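Local coordinates for transcriptional regulator, TetR family (Marinobacter aquaeolei, PDB 3NNR), which probably binds DNA as a dimeric, all-helical transcriptional regulator of the TetR family, at residues Ser14-Asn19 against Ala32-Ile37; Glu55-Tyr60 against Arg96-Asp101; Arg129-Leu134 against Ser149-Asn154. All coordinates share one frame; numbering follows the deposited sequence.

Contact 1 (Ser14-Asn19 against Ala32-Ile37); sequences SLELFN and AAHLAI
Glu16 OE1 makes the closest polar approach between Ser14-Asn19 and Ala32-Ile37, coming to 3.7 Å from His34 NE2. This is too far for a hydrogen bond, and since Glu16 is modelled in two conformers, any attraction between the carboxylate and the imidazole is probably loose. The pair sits on the surface of the TetR-type DNA-binding domain, where helix 6-21 lies against helix 28-35, the first helix of the predicted helix-turn-helix motif. Glu16 reaches across with an extended chain; its carboxylate plane is 78° from the imidazole plane, and OE1 comes in obliquely to the ring.

Leu17 gives the apolar half of the contact. Its two methyls divide the work: CD1 rests 3.9 Å from His34 CB, at the root of the side chain, while CD2 lies over one ring face in a CH-pi contact. With CG anti to the backbone N (chi1 -176°), the imidazole of His34 comes to lie beside Leu17, and the side chain also touches Ser13. Leu17 leans on Ile26 and Ile31 as well, which connects this surface patch to the interior of the domain; there Phe18 packs on Ile31 and on helix 49-67. Helix 28-35 then closes with a Schellman motif: Ile37 N bonds to Ala32 O and Ala36 N to Ala33 O, with Ala36 at positive phi, as the chain turns toward helix 39-45. Leu17 CD2 is 4.3 Å from the centroid of the His34 ring and displaced toward its rim, 4.0 Å from His34 ND1.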
loop_
_atom_site.group_PDB
_atom_site.type_symbol
_atom_site.label_atom_id
_atom_site.label_comp_id
_atom_site.label_asym_id
_atom_site.label_seq_id
_atom_site.Cartn_x
_atom_site.Cartn_y
_atom_site.Cartn_z
ATOM N N SER A 14 -23.368 -4.596 -8.008
ATOM C CA SER A 14 -22.122 -4.150 -8.644
ATOM C C SER A 14 -20.970 -4.258 -7.663
ATOM O O SER A 14 -19.907 -4.789 -8.022
ATOM C CB SER A 14 -22.231 -2.741 -9.148
ATOM O OG SER A 14 -23.176 -2.708 -10.170
ATOM N N LEU A 15 -21.180 -3.793 -6.432
ATOM C CA LEU A 15 -20.170 -3.917 -5.365
ATOM C C LEU A 15 -19.718 -5.385 -5.153
ATOM O O LEU A 15 -18.518 -5.647 -5.050
ATOM C CB LEU A 15 -20.704 -3.313 -4.049
ATOM C CG LEU A 15 -19.841 -3.408 -2.776
ATOM C CD1 LEU A 15 -18.556 -2.624 -2.931
ATOM C CD2 LEU A 15 -20.662 -2.948 -1.564
ATOM N N GLU A 16 -20.686 -6.314 -5.128
ATOM C CA GLU A 16 -20.442 -7.768 -4.936
ATOM C C GLU A 16 -19.593 -8.334 -6.071
ATOM O O GLU A 16 -18.626 -9.064 -5.830
ATOM C CB GLU A 16 -21.763 -8.575 -4.873
ATOM C CG GLU A 16 -21.604 -10.091 -4.546
ATOM C CD GLU A 16 -22.806 -10.942 -4.955
ATOM O OE1 GLU A 16 -23.955 -10.446 -4.932
ATOM O OE2 GLU A 16 -22.587 -12.124 -5.297
ATOM N N LEU A 17 -19.980 -8.011 -7.310
ATOM C CA LEU A 17 -19.263 -8.484 -8.509
ATOM C C LEU A 17 -17.863 -7.843 -8.578
ATOM O O LEU A 17 -16.898 -8.553 -8.781
ATOM C CB LEU A 17 -20.077 -8.236 -9.777
ATOM C CG LEU A 17 -21.358 -9.068 -9.960
ATOM C CD1 LEU A 17 -22.194 -8.453 -11.023
ATOM C CD2 LEU A 17 -21.087 -10.554 -10.285
ATOM N N PHE A 18 -17.743 -6.536 -8.317
ATOM C CA PHE A 18 -16.435 -5.887 -8.298
ATOM C C PHE A 18 -15.497 -6.504 -7.243
ATOM O O PHE A 18 -14.379 -6.790 -7.571
ATOM C CB PHE A 18 -16.486 -4.353 -8.112
ATOM C CG PHE A 18 -17.247 -3.587 -9.194
ATOM C CD1 PHE A 18 -17.420 -4.072 -10.498
ATOM C CD2 PHE A 18 -17.714 -2.301 -8.912
ATOM C CE1 PHE A 18 -18.136 -3.310 -11.473
ATOM C CE2 PHE A 18 -18.407 -1.530 -9.874
ATOM C CZ PHE A 18 -18.610 -2.049 -11.161
ATOM N N ASN A 19 -15.973 -6.707 -6.015
ATOM C CA ASN A 19 -15.191 -7.292 -4.921
ATOM C C ASN A 19 -14.765 -8.736 -5.208
ATOM O O ASN A 19 -13.609 -9.112 -4.945
ATOM C CB ASN A 19 -15.987 -7.309 -3.592
ATOM C CG ASN A 19 -16.119 -5.940 -2.896
ATOM O OD1 ASN A 19 -15.452 -4.951 -3.209
ATOM N ND2 ASN A 19 -16.965 -5.917 -1.881
ATOM N N ALA A 32 -26.210 -6.237 -15.519
ATOM C CA ALA A 32 -27.588 -6.431 -15.987
ATOM C C ALA A 32 -27.962 -7.921 -15.984
ATOM O O ALA A 32 -29.030 -8.279 -15.492
ATOM C CB ALA A 32 -27.789 -5.832 -17.385
ATOM N N ALA A 33 -27.071 -8.773 -16.499
ATOM C CA ALA A 33 -27.321 -10.220 -16.553
ATOM C C ALA A 33 -27.519 -10.838 -15.155
ATOM O O ALA A 33 -28.465 -11.618 -14.960
ATOM C CB ALA A 33 -26.214 -10.939 -17.323
ATOM N N HIS A 34 -26.661 -10.449 -14.200
ATOM C CA HIS A 34 -26.701 -10.933 -12.793
ATOM C C HIS A 34 -28.047 -10.571 -12.186
ATOM O O HIS A 34 -28.736 -11.433 -11.642
ATOM C CB HIS A 34 -25.539 -10.319 -11.976
ATOM C CG HIS A 34 -25.412 -10.809 -10.551
ATOM N ND1 HIS A 34 -24.811 -12.008 -10.218
ATOM C CD2 HIS A 34 -25.702 -10.200 -9.373
ATOM C CE1 HIS A 34 -24.799 -12.142 -8.902
ATOM N NE2 HIS A 34 -25.324 -11.054 -8.365
ATOM N N LEU A 35 -28.434 -9.301 -12.348
ATOM C CA LEU A 35 -29.726 -8.808 -11.845
ATOM C C LEU A 35 -30.970 -9.171 -12.656
ATOM O O LEU A 35 -32.068 -8.872 -12.198
ATOM C CB LEU A 35 -29.673 -7.291 -11.651
ATOM C CG LEU A 35 -28.851 -6.770 -10.492
ATOM C CD1 LEU A 35 -28.920 -5.256 -10.560
ATOM C CD2 LEU A 35 -29.414 -7.298 -9.170
ATOM N N ALA A 36 -30.822 -9.832 -13.807
ATOM C CA ALA A 36 -31.970 -10.209 -14.674
ATOM C C ALA A 36 -32.834 -8.985 -15.117
ATOM O O ALA A 36 -34.059 -9.059 -15.120
ATOM C CB ALA A 36 -32.836 -11.321 -14.007
ATOM N N ILE A 37 -32.158 -7.860 -15.402
ATOM C CA ILE A 37 -32.747 -6.630 -15.912
ATOM C C ILE A 37 -32.088 -6.386 -17.259
ATOM O O ILE A 37 -30.947 -6.750 -17.444
ATOM C CB ILE A 37 -32.575 -5.388 -14.965
ATOM C CG1 ILE A 37 -31.111 -4.975 -14.748
ATOM C CG2 ILE A 37 -33.242 -5.663 -13.629
ATOM C CD1 ILE A 37 -30.964 -3.567 -14.125
#

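Contact 2 (Glu55-Tyr60 against Arg96-Asp101); sequences EIFQEY and RFFHRD. With SO4 (sulfate ion), chain D.
Phe57 and Phe98 meet in the buried, tightly packed part of this contact, where the axes of segments 55-60 and 96-100 cross at -110°. The rings lie 21° from parallel but are displaced, with centroids 5.3 Å apart and little face-to-face overlap; Phe57 CD1 touches Phe98 CZ at 3.6 Å. Alongside, Ile56 CG2 meets the edge of the Phe97 ring, 3.8 Å from Phe97 CE1. Having CG between the backbone N and the carbonyl carbon (chi1 88°), Phe97 brings the end of its ring nearer to helix 49-67, and it also meets Phe18 of helix 6-21.

The third pair is more polar. Tyr60 OH lies at the edge of the His99 ring, 3.4 Å from His99 CE1, and the two rings are almost perpendicular. Tyr60 OH and His99 NE2 both hydrogen-bond to the same oxygen of an unidentified ligand.

On the looser, partly exposed side, Arg96 takes no part in the packing against Glu55-Tyr60. Its NH1 makes a weak hydrogen bond of 3.0 Å to O3 of a sulfate, probably from the crystallisation liquor. Apolar side chains thus join the two helices without a hydrogen bond between the segments, and the Tyr60-His99 pair supplies polar groups to what may be a ligand pocket.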
loop_
_atom_site.group_PDB
_atom_site.type_symbol
_atom_site.label_atom_id
_atom_site.label_comp_id
_atom_site.label_asym_id
_atom_site.label_seq_id
_atom_site.Cartn_x
_atom_site.Cartn_y
_atom_site.Cartn_z
ATOM N N GLU A 55 -20.842 6.481 -7.340
ATOM C CA GLU A 55 -21.882 6.411 -6.311
ATOM C C GLU A 55 -21.560 5.398 -5.213
ATOM O O GLU A 55 -21.827 5.663 -4.052
ATOM C CB GLU A 55 -23.258 6.178 -6.917
ATOM C CG GLU A 55 -24.376 6.296 -5.812
ATOM C CD GLU A 55 -25.708 6.766 -6.309
ATOM O OE1 GLU A 55 -25.736 7.315 -7.443
ATOM O OE2 GLU A 55 -26.716 6.614 -5.550
ATOM N N ILE A 56 -20.965 4.263 -5.565
ATOM C CA ILE A 56 -20.496 3.316 -4.561
ATOM C C ILE A 56 -19.459 4.011 -3.655
ATOM O O ILE A 56 -19.549 3.917 -2.426
ATOM C CB ILE A 56 -19.868 2.071 -5.184
ATOM C CG1 ILE A 56 -20.933 1.201 -5.880
ATOM C CG2 ILE A 56 -19.151 1.269 -4.121
ATOM C CD1 ILE A 56 -20.341 0.001 -6.730
ATOM N N PHE A 57 -18.489 4.695 -4.261
ATOM C CA PHE A 57 -17.504 5.453 -3.487
ATOM C C PHE A 57 -18.159 6.479 -2.550
ATOM O O PHE A 57 -17.765 6.609 -1.384
ATOM C CB PHE A 57 -16.497 6.183 -4.372
ATOM C CG PHE A 57 -15.703 7.197 -3.622
ATOM C CD1 PHE A 57 -14.667 6.791 -2.790
ATOM C CD2 PHE A 57 -16.015 8.531 -3.689
ATOM C CE1 PHE A 57 -13.955 7.707 -2.054
ATOM C CE2 PHE A 57 -15.310 9.455 -2.944
ATOM C CZ PHE A 57 -14.272 9.033 -2.131
ATOM N N GLN A 58 -19.140 7.213 -3.064
ATOM C CA GLN A 58 -19.861 8.181 -2.245
ATOM C C GLN A 58 -20.519 7.560 -1.013
ATOM O O GLN A 58 -20.684 8.279 -0.020
ATOM C CB GLN A 58 -20.900 8.950 -3.055
ATOM C CG GLN A 58 -20.300 9.959 -3.995
ATOM C CD GLN A 58 -21.339 10.692 -4.841
ATOM O OE1 GLN A 58 -22.314 10.107 -5.343
ATOM N NE2 GLN A 58 -21.115 11.973 -5.021
ATOM N N GLU A 59 -20.924 6.280 -1.093
ATOM C CA GLU A 59 -21.495 5.569 0.066
ATOM C C GLU A 59 -20.370 5.215 1.054
ATOM O O GLU A 59 -20.587 5.311 2.244
ATOM C CB GLU A 59 -22.282 4.285 -0.283
ATOM C CG GLU A 59 -23.492 4.393 -1.271
ATOM C CD GLU A 59 -24.635 5.328 -0.830
ATOM O OE1 GLU A 59 -24.871 5.478 0.399
ATOM O OE2 GLU A 59 -25.317 5.897 -1.736
ATOM N N TYR A 60 -19.209 4.794 0.550
ATOM C CA TYR A 60 -18.017 4.459 1.369
ATOM C C TYR A 60 -17.529 5.713 2.091
ATOM O O TYR A 60 -17.324 5.686 3.298
ATOM C CB TYR A 60 -16.902 3.859 0.494
ATOM C CG TYR A 60 -15.566 3.544 1.185
ATOM C CD1 TYR A 60 -15.460 2.624 2.251
ATOM C CD2 TYR A 60 -14.407 4.140 0.758
ATOM C CE1 TYR A 60 -14.192 2.353 2.881
ATOM C CE2 TYR A 60 -13.198 3.882 1.353
ATOM C CZ TYR A 60 -13.077 2.992 2.405
ATOM O OH TYR A 60 -11.787 2.815 2.897
ATOM N N ARG A 96 -13.341 -3.629 -0.811
ATOM C CA ARG A 96 -12.001 -4.070 -1.236
ATOM C C ARG A 96 -11.677 -3.827 -2.709
ATOM O O ARG A 96 -10.497 -3.646 -3.038
ATOM C CB ARG A 96 -11.689 -5.542 -0.815
ATOM C CG ARG A 96 -12.279 -6.618 -1.712
ATOM C CD ARG A 96 -12.417 -8.007 -1.043
ATOM N NE ARG A 96 -13.655 -7.994 -0.282
ATOM C CZ ARG A 96 -14.699 -8.807 -0.424
ATOM N NH1 ARG A 96 -14.686 -9.855 -1.244
ATOM N NH2 ARG A 96 -15.761 -8.605 0.346
ATOM N N PHE A 97 -12.694 -3.829 -3.569
ATOM C CA PHE A 97 -12.510 -3.590 -5.029
ATOM C C PHE A 97 -11.880 -2.220 -5.335
ATOM O O PHE A 97 -11.160 -2.069 -6.319
ATOM C CB PHE A 97 -13.844 -3.693 -5.809
ATOM C CG PHE A 97 -14.600 -2.390 -5.878
ATOM C CD1 PHE A 97 -15.363 -1.960 -4.819
ATOM C CD2 PHE A 97 -14.461 -1.540 -6.995
ATOM C CE1 PHE A 97 -16.034 -0.722 -4.859
ATOM C CE2 PHE A 97 -15.092 -0.314 -7.039
ATOM C CZ PHE A 97 -15.883 0.106 -5.963
ATOM N N PHE A 98 -12.171 -1.235 -4.498
ATOM C CA PHE A 98 -11.737 0.140 -4.720
ATOM C C PHE A 98 -10.217 0.309 -4.647
ATOM O O PHE A 98 -9.593 0.709 -5.630
ATOM C CB PHE A 98 -12.464 1.058 -3.752
ATOM C CG PHE A 98 -12.271 2.500 -4.026
ATOM C CD1 PHE A 98 -12.987 3.117 -5.027
ATOM C CD2 PHE A 98 -11.409 3.260 -3.250
ATOM C CE1 PHE A 98 -12.818 4.462 -5.287
ATOM C CE2 PHE A 98 -11.236 4.603 -3.497
ATOM C CZ PHE A 98 -11.935 5.204 -4.523
ATOM N N HIS A 99 -9.622 -0.068 -3.522
ATOM C CA HIS A 99 -8.155 0.077 -3.350
ATOM C C HIS A 99 -7.319 -0.814 -4.267
ATOM O O HIS A 99 -6.159 -0.496 -4.553
ATOM C CB HIS A 99 -7.755 -0.088 -1.895
ATOM C CG HIS A 99 -8.455 0.882 -1.006
ATOM N ND1 HIS A 99 -9.721 0.641 -0.508
ATOM C CD2 HIS A 99 -8.103 2.121 -0.580
ATOM C CE1 HIS A 99 -10.102 1.685 0.210
ATOM N NE2 HIS A 99 -9.138 2.594 0.187
ATOM N N ARG A 100 -7.938 -1.880 -4.761
ATOM C CA ARG A 100 -7.292 -2.836 -5.643
ATOM C C ARG A 100 -7.019 -2.242 -7.028
ATOM O O ARG A 100 -5.930 -2.440 -7.570
ATOM C CB ARG A 100 -8.156 -4.077 -5.729
ATOM C CG ARG A 100 -7.622 -5.199 -6.587
ATOM C CD ARG A 100 -8.327 -6.486 -6.179
ATOM N NE ARG A 100 -9.738 -6.462 -6.478
ATOM C CZ ARG A 100 -10.691 -7.186 -5.887
ATOM N NH1 ARG A 100 -10.460 -7.984 -4.864
ATOM N NH2 ARG A 100 -11.934 -7.063 -6.321
ATOM N N ASP A 101 -7.994 -1.510 -7.574
ATOM C CA ASP A 101 -7.883 -0.887 -8.881
ATOM C C ASP A 101 -7.823 0.630 -8.746
ATOM O O ASP A 101 -8.092 1.368 -9.716
ATOM C CB ASP A 101 -9.036 -1.366 -9.792
ATOM C CG ASP A 101 -8.735 -2.693 -10.479
ATOM O OD1 ASP A 101 -7.582 -2.877 -10.940
ATOM O OD2 ASP A 101 -9.665 -3.510 -10.659
HETATM S S SO4 D . -11.708 -11.911 -2.768
HETATM O O1 SO4 D . -11.176 -12.877 -1.801
HETATM O O2 SO4 D . -11.322 -12.133 -4.187
HETATM O O3 SO4 D . -13.180 -12.005 -2.682
HETATM O O4 SO4 D . -11.111 -10.667 -2.295
#

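Contact 3 (Arg129-Leu134 against Ser149-Asn154); sequences RIFAKL and SAMSLN
In the helical C-terminal domain, which in TetR relatives receives the effector, Phe131 of helix 110-136 reaches across to Met151 and Ser152 of helix 145-160. All three are buried, and a single aromatic ring carries this side of the contact. Phe131 has CG anti to its carbonyl carbon (chi1 -69°), and the ring extends toward the facing helix until its rim meets the backbone there: Phe131 CE2 is 4.0 Å from Met151 C, close to the ring plane, and 3.9 Å from Ser152 N, which also lies in that plane. Leu134 CD1, from the same helix as the ring, takes another position at the edge.

Met151, present as selenomethionine, adds contact from above. Its CB is 4.2 Å from Phe131 CE2, and the chain bends at its last torsion to place the methyl CE over one face of the ring, offset toward the rim. Ser152 OG approaches the ring obliquely, 3.4 Å from Phe131 CD2. That hydroxyl is hydrogen-bonded to Arg148 O, one turn back in its own helix, with a weaker bond to Asn128 OD1, and its contact with the ring is probably no more than van der Waals.

Farther along helix 145-160, Asn154 ND2 bonds to Gln189 O of the second subunit, and Met151 packs on Thr192 of that subunit. Phe131 also comes within about 3 Å of an unidentified ligand. No hydrogen bond joins the two segments; the helices are held here by ring packing, beside a possible ligand pocket and close to the dimer interface.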
loop_
_atom_site.group_PDB
_atom_site.type_symbol
_atom_site.label_atom_id
_atom_site.label_comp_id
_atom_site.label_asym_id
_atom_site.label_seq_id
_atom_site.Cartn_x
_atom_site.Cartn_y
_atom_site.Cartn_z
ATOM N N ARG A 129 -6.095 14.228 14.609
ATOM C CA ARG A 129 -6.980 14.574 15.687
ATOM C C ARG A 129 -7.087 13.477 16.758
ATOM O O ARG A 129 -7.108 13.799 17.945
ATOM C CB ARG A 129 -8.353 15.030 15.153
ATOM C CG ARG A 129 -9.247 15.714 16.177
ATOM C CD ARG A 129 -8.529 16.869 16.932
ATOM N NE ARG A 129 -9.358 17.438 17.994
ATOM C CZ ARG A 129 -8.910 18.108 19.065
ATOM N NH1 ARG A 129 -7.598 18.301 19.293
ATOM N NH2 ARG A 129 -9.793 18.569 19.950
ATOM N N ILE A 130 -7.090 12.203 16.341
ATOM C CA ILE A 130 -7.119 11.068 17.286
ATOM C C ILE A 130 -5.856 11.073 18.146
ATOM O O ILE A 130 -5.942 10.966 19.357
ATOM C CB ILE A 130 -7.282 9.713 16.572
ATOM C CG1 ILE A 130 -8.724 9.564 16.047
ATOM C CG2 ILE A 130 -7.011 8.565 17.531
ATOM C CD1 ILE A 130 -8.841 8.612 14.849
ATOM N N PHE A 131 -4.697 11.212 17.523
ATOM C CA PHE A 131 -3.455 11.309 18.272
ATOM C C PHE A 131 -3.456 12.529 19.194
ATOM O O PHE A 131 -3.017 12.422 20.337
ATOM C CB PHE A 131 -2.244 11.434 17.360
ATOM C CG PHE A 131 -1.899 10.198 16.550
ATOM C CD1 PHE A 131 -2.095 8.898 17.032
ATOM C CD2 PHE A 131 -1.197 10.362 15.346
ATOM C CE1 PHE A 131 -1.703 7.795 16.276
ATOM C CE2 PHE A 131 -0.788 9.266 14.588
ATOM C CZ PHE A 131 -1.040 7.979 15.051
ATOM N N ALA A 132 -3.943 13.669 18.693
ATOM C CA ALA A 132 -4.024 14.890 19.494
ATOM C C ALA A 132 -4.832 14.613 20.759
ATOM O O ALA A 132 -4.377 14.990 21.860
ATOM C CB ALA A 132 -4.610 16.077 18.691
ATOM N N LYS A 133 -5.974 13.912 20.611
ATOM C CA LYS A 133 -6.813 13.535 21.759
ATOM C C LYS A 133 -6.173 12.465 22.655
ATOM O O LYS A 133 -6.359 12.507 23.873
ATOM C CB LYS A 133 -8.244 13.102 21.365
ATOM C CG LYS A 133 -9.063 14.161 20.605
ATOM C CD LYS A 133 -10.540 14.188 20.951
ATOM C CE LYS A 133 -10.741 14.843 22.321
ATOM N NZ LYS A 133 -12.134 15.222 22.548
ATOM N N LEU A 134 -5.452 11.506 22.073
ATOM C CA LEU A 134 -4.740 10.468 22.855
ATOM C C LEU A 134 -3.659 11.110 23.760
ATOM O O LEU A 134 -3.388 10.622 24.877
ATOM C CB LEU A 134 -4.128 9.395 21.938
ATOM C CG LEU A 134 -5.109 8.497 21.154
ATOM C CD1 LEU A 134 -4.394 7.805 19.956
ATOM C CD2 LEU A 134 -5.812 7.504 22.071
ATOM N N SER A 149 2.284 14.658 12.014
ATOM C CA SER A 149 1.810 14.595 10.610
ATOM C C SER A 149 2.440 13.417 9.881
ATOM O O SER A 149 1.767 12.737 9.098
ATOM C CB SER A 149 2.161 15.860 9.818
ATOM O OG SER A 149 1.675 17.010 10.463
ATOM N N ALA A 150 3.741 13.227 10.123
ATOM C CA ALA A 150 4.510 12.115 9.578
ATOM C C ALA A 150 3.936 10.797 10.111
ATOM O O ALA A 150 3.616 9.904 9.332
ATOM C CB ALA A 150 5.969 12.238 9.944
HETATM N N MSE A 151 3.785 10.692 11.424
HETATM C CA MSE A 151 3.234 9.463 12.012
HETATM C C MSE A 151 1.837 9.119 11.532
HETATM O O MSE A 151 1.531 7.938 11.399
HETATM C CB MSE A 151 3.260 9.508 13.534
HETATM C CG MSE A 151 4.577 9.070 14.077
HETATM SE SE MSE A 151 4.836 9.754 15.817
HETATM C CE MSE A 151 2.980 9.747 16.578
ATOM N N SER A 152 1.019 10.149 11.291
ATOM C CA SER A 152 -0.348 9.991 10.815
ATOM C C SER A 152 -0.376 9.415 9.415
ATOM O O SER A 152 -1.163 8.533 9.117
ATOM C CB SER A 152 -1.104 11.334 10.877
ATOM O OG SER A 152 -1.296 11.760 12.232
ATOM N N LEU A 153 0.491 9.921 8.557
ATOM C CA LEU A 153 0.641 9.379 7.217
ATOM C C LEU A 153 1.054 7.891 7.260
ATOM O O LEU A 153 0.485 7.092 6.511
ATOM C CB LEU A 153 1.641 10.212 6.400
ATOM C CG LEU A 153 1.767 9.957 4.907
ATOM C CD1 LEU A 153 0.410 9.965 4.236
ATOM C CD2 LEU A 153 2.698 10.996 4.276
ATOM N N ASN A 154 1.981 7.519 8.161
ATOM C CA ASN A 154 2.403 6.108 8.309
ATOM C C ASN A 154 1.236 5.194 8.683
ATOM O O ASN A 154 1.134 4.103 8.150
ATOM C CB ASN A 154 3.571 5.944 9.287
ATOM C CG ASN A 154 4.908 6.412 8.707
ATOM O OD1 ASN A 154 5.089 6.494 7.500
ATOM N ND2 ASN A 154 5.852 6.688 9.578
#

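From the N terminus, the three contacts follow one another in series, and none nests within or crosses another. Contact 1 closes the short connection 20-31 inside the DNA-binding domain. Contact 2 closes the longer span 61-95, bringing helix 96-100 back against helix 49-67, which runs from the DNA-binding part into the C-terminal domain. These two contacts touch: Asn19 OD1 accepts a probable hydrogen bond from Phe97 N, and Asn19 O from Arg100 NH2, so helix 6-21 is tied directly to helix 96-100. Contact 3 closes 135-148, with its centre about 39 Å from that of contact 1; like contact 2, it borders the second subunit.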